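Local coordinates for protein putrescine aminotransferase (PDB 6GWI) that probably transfers amino groups from amines such as putrescine to a keto acceptor, using bound pyridoxal-5'-phosphate, as a class-III aminotransferase, at residues V59-G64 with P424-R429. Residues are numbered along the deposited sequence; the frame is centred on the assembly and turned at random.
Sequences VNLGYG and PLVIRR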
ATOM      1  N   VAL B  59      17.499   2.610  -0.463  1.00 23.58           N
ATOM      2  CA  VAL B  59      18.471   1.527  -0.627  1.00 27.20           C
ATOM      3  C   VAL B  59      19.682   1.775   0.270  1.00 21.14           C
ATOM      4  O   VAL B  59      20.771   2.116  -0.207  1.00 25.32           O
ATOM      5  CB  VAL B  59      18.893   1.372  -2.102  1.00 41.48           C
ATOM      6  CG1 VAL B  59      19.762   0.132  -2.280  1.00 36.14           C
ATOM      7  CG2 VAL B  59      17.664   1.305  -3.014  1.00 37.37           C
ATOM      8  N   ASN B  60      19.504   1.573   1.577  1.00 27.89           N
ATOM      9  CA  ASN B  60      20.523   1.985   2.536  1.00 31.34           C
ATOM     10  C   ASN B  60      21.768   1.110   2.451  1.00 34.02           C
ATOM     11  O   ASN B  60      22.894   1.619   2.510  1.00 29.74           O
ATOM     12  CB  ASN B  60      19.944   1.956   3.950  1.00 33.80           C
ATOM     13  CG  ASN B  60      18.978   3.097   4.207  1.00 30.72           C
ATOM     14  OD1 ASN B  60      18.716   3.918   3.326  1.00 30.57           O
ATOM     15  ND2 ASN B  60      18.449   3.159   5.422  1.00 32.32           N
ATOM     16  N   LEU B  61      21.596  -0.203   2.314  1.00 29.97           N
ATOM     17  CA  LEU B  61      22.733  -1.108   2.200  1.00 33.23           C
ATOM     18  C   LEU B  61      23.267  -1.219   0.774  1.00 39.57           C
ATOM     19  O   LEU B  61      24.099  -2.094   0.506  1.00 29.04           O
ATOM     20  CB  LEU B  61      22.360  -2.496   2.718  1.00 24.93           C
ATOM     21  CG  LEU B  61      22.148  -2.606   4.229  1.00 27.77           C
ATOM     22  CD1 LEU B  61      21.852  -4.051   4.600  1.00 29.29           C
ATOM     23  CD2 LEU B  61      23.347  -2.083   5.019  1.00 31.99           C
ATOM     24  N   GLY B  62      22.819  -0.360  -0.137  1.00 29.56           N
ATOM     25  CA  GLY B  62      23.312  -0.381  -1.497  1.00 26.62           C
ATOM     26  C   GLY B  62      22.815  -1.572  -2.285  1.00 38.63           C
ATOM     27  O   GLY B  62      22.142  -2.453  -1.742  1.00 30.06           O
ATOM     28  N   TYR B  63      23.132  -1.604  -3.572  1.00 35.84           N
ATOM     29  CA  TYR B  63      22.698  -2.691  -4.431  1.00 33.41           C
ATOM     30  C   TYR B  63      23.704  -3.836  -4.368  1.00 24.83           C
ATOM     31  O   TYR B  63      24.901  -3.627  -4.148  1.00 31.27           O
ATOM     32  CB  TYR B  63      22.535  -2.198  -5.870  1.00 42.63           C
ATOM     33  CG  TYR B  63      21.605  -1.003  -6.014  1.00 28.68           C
ATOM     34  CD1 TYR B  63      20.233  -1.176  -6.163  1.00 24.13           C
ATOM     35  CD2 TYR B  63      22.102   0.295  -6.007  1.00 29.65           C
ATOM     36  CE1 TYR B  63      19.383  -0.091  -6.296  1.00 25.15           C
ATOM     37  CE2 TYR B  63      21.257   1.387  -6.139  1.00 30.04           C
ATOM     38  CZ  TYR B  63      19.901   1.186  -6.284  1.00 34.51           C
ATOM     39  OH  TYR B  63      19.055   2.265  -6.417  1.00 30.65           O
ATOM     40  N   GLY B  64      23.207  -5.049  -4.585  1.00 32.65           N
ATOM     41  CA  GLY B  64      24.057  -6.221  -4.640  1.00 33.90           C
ATOM     42  C   GLY B  64      24.344  -6.905  -3.323  1.00 32.45           C
ATOM     43  O   GLY B  64      25.331  -7.645  -3.236  1.00 27.09           O
ATOM     44  N   PRO B 424      23.217   5.766  -0.589  1.00 24.58           N
ATOM     45  CA  PRO B 424      23.230   4.584   0.278  1.00 22.78           C
ATOM     46  C   PRO B 424      24.136   4.803   1.478  1.00 23.32           C
ATOM     47  O   PRO B 424      25.156   5.489   1.399  1.00 23.73           O
ATOM     48  CB  PRO B 424      23.757   3.474  -0.639  1.00 23.06           C
ATOM     49  CG  PRO B 424      23.346   3.919  -2.012  1.00 25.49           C
ATOM     50  CD  PRO B 424      23.478   5.418  -1.999  1.00 24.81           C
ATOM     51  N   LEU B 425      23.737   4.226   2.611  1.00 26.97           N
ATOM     52  CA  LEU B 425      24.497   4.419   3.839  1.00 24.70           C
ATOM     53  C   LEU B 425      25.827   3.681   3.823  1.00 26.93           C
ATOM     54  O   LEU B 425      26.656   3.916   4.708  1.00 28.84           O
ATOM     55  CB  LEU B 425      23.662   3.973   5.036  1.00 24.98           C
ATOM     56  CG  LEU B 425      22.271   4.605   5.132  1.00 27.20           C
ATOM     57  CD1 LEU B 425      21.646   4.276   6.477  1.00 31.06           C
ATOM     58  CD2 LEU B 425      22.299   6.119   4.910  1.00 25.82           C
ATOM     59  N   VAL B 426      26.052   2.809   2.840  1.00 44.44           N
ATOM     60  CA  VAL B 426      27.318   2.101   2.699  1.00 30.98           C
ATOM     61  C   VAL B 426      28.221   2.761   1.663  1.00 33.23           C
ATOM     62  O   VAL B 426      29.200   2.154   1.219  1.00 33.15           O
ATOM     63  CB  VAL B 426      27.088   0.620   2.354  1.00 28.98           C
ATOM     64  CG1 VAL B 426      26.269  -0.054   3.446  1.00 43.37           C
ATOM     65  CG2 VAL B 426      26.410   0.478   0.994  1.00 27.15           C
ATOM     66  N   ILE B 427      27.906   3.995   1.258  1.00 40.42           N
ATOM     67  CA  ILE B 427      28.734   4.685   0.280  1.00 35.13           C
ATOM     68  C   ILE B 427      30.142   4.831   0.834  1.00 42.08           C
ATOM     69  O   ILE B 427      30.340   5.097   2.027  1.00 35.33           O
ATOM     70  CB  ILE B 427      28.118   6.050  -0.074  1.00 31.18           C
ATOM     71  CG1 ILE B 427      28.870   6.687  -1.248  1.00 34.67           C
ATOM     72  CG2 ILE B 427      28.140   6.983   1.135  1.00 34.97           C
ATOM     73  CD1 ILE B 427      28.207   7.945  -1.805  1.00 32.21           C
ATOM     74  N   ARG B 428      31.132   4.663  -0.034  1.00 47.29           N
ATOM     75  CA  ARG B 428      32.517   4.785   0.384  1.00 41.37           C
ATOM     76  C   ARG B 428      32.959   6.242   0.299  1.00 33.66           C
ATOM     77  O   ARG B 428      32.348   7.066  -0.385  1.00 30.08           O
ATOM     78  CB  ARG B 428      33.431   3.924  -0.490  1.00 40.68           C
ATOM     79  CG  ARG B 428      33.414   2.438  -0.176  1.00 53.46           C
ATOM     80  CD  ARG B 428      34.398   1.696  -1.069  1.00 86.90           C
ATOM     81  NE  ARG B 428      35.105   0.632  -0.360  1.00 96.76           N
ATOM     82  CZ  ARG B 428      36.094   0.837   0.506  1.00100.06           C
ATOM     83  NH1 ARG B 428      36.494   2.070   0.786  1.00 96.34           N
ATOM     84  NH2 ARG B 428      36.681  -0.194   1.099  1.00 94.56           N
ATOM     85  N   ARG B 429      34.033   6.554   1.025  1.00 33.95           N
ATOM     86  CA  ARG B 429      34.541   7.920   1.042  1.00 46.20           C
ATOM     87  C   ARG B 429      34.986   8.357  -0.346  1.00 38.42           C
ATOM     88  O   ARG B 429      34.746   9.502  -0.751  1.00 32.56           O
ATOM     89  CB  ARG B 429      35.682   8.035   2.045  1.00 41.39           C
ATOM     90  CG  ARG B 429      35.202   8.152   3.474  1.00 45.96           C
ATOM     91  CD  ARG B 429      36.369   8.247   4.424  1.00 55.81           C
ATOM     92  NE  ARG B 429      35.948   8.644   5.761  1.00 59.21           N
ATOM     93  CZ  ARG B 429      36.767   9.146   6.676  1.00 70.57           C
ATOM     94  NH1 ARG B 429      38.054   9.305   6.399  1.00 72.69           N
ATOM     95  NH2 ARG B 429      36.298   9.488   7.868  1.00 76.01           N
TER
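The carbonyl oxygen of Asn60 meets two successive amides of the turn Pro424-Ile427. Leu425 N lies 2.7 Å from Asn60 O, and Val426 N reaches the same Asn60 O at 3.4 Å. N-H...O angles of 125° and 130° mark both bonds as bent and weak. The side chains of Asn60 and Leu425 run side by side in the same direction, with Asn60 ND2 3.5 Å from Leu425 CD1. Both have CG anti to their own carbonyl carbon (chi1 -73° for Asn60), which lets the amide group lie along the leucine branch. Pro424 CB approaches Val59 O at 3.3 Å, while Val426 points at the other loop, its CG2 3.5 Å from Leu61 O and its CG1 3.9 Å from Leu61 CD2. Each segment contains a type I beta turn, closed by the hydrogen bonds from Gly62 N to Val59 O and from Ile427 N to Pro424 O. Farther out, Leu61 N hydrogen-bonds to Ser289 OG, Arg264 weakly holds Asn60 OD1, and Val342 touches both Leu61 and Leu425. An alanine at Asn60 would probably leave the flank of Leu425 less covered and cost Arg264 its weak amide partner. The contact joins the loop after helix 54-57, about 12 Å from PLP at the Asn60 side chain, to the lead-in of C-terminal helix 429-450. With two weak bonds sharing one oxygen, aliphatic carbons resting on carbonyl oxygens and on the Asn60 amide probably hold the loops as much as hydrogen bonding does.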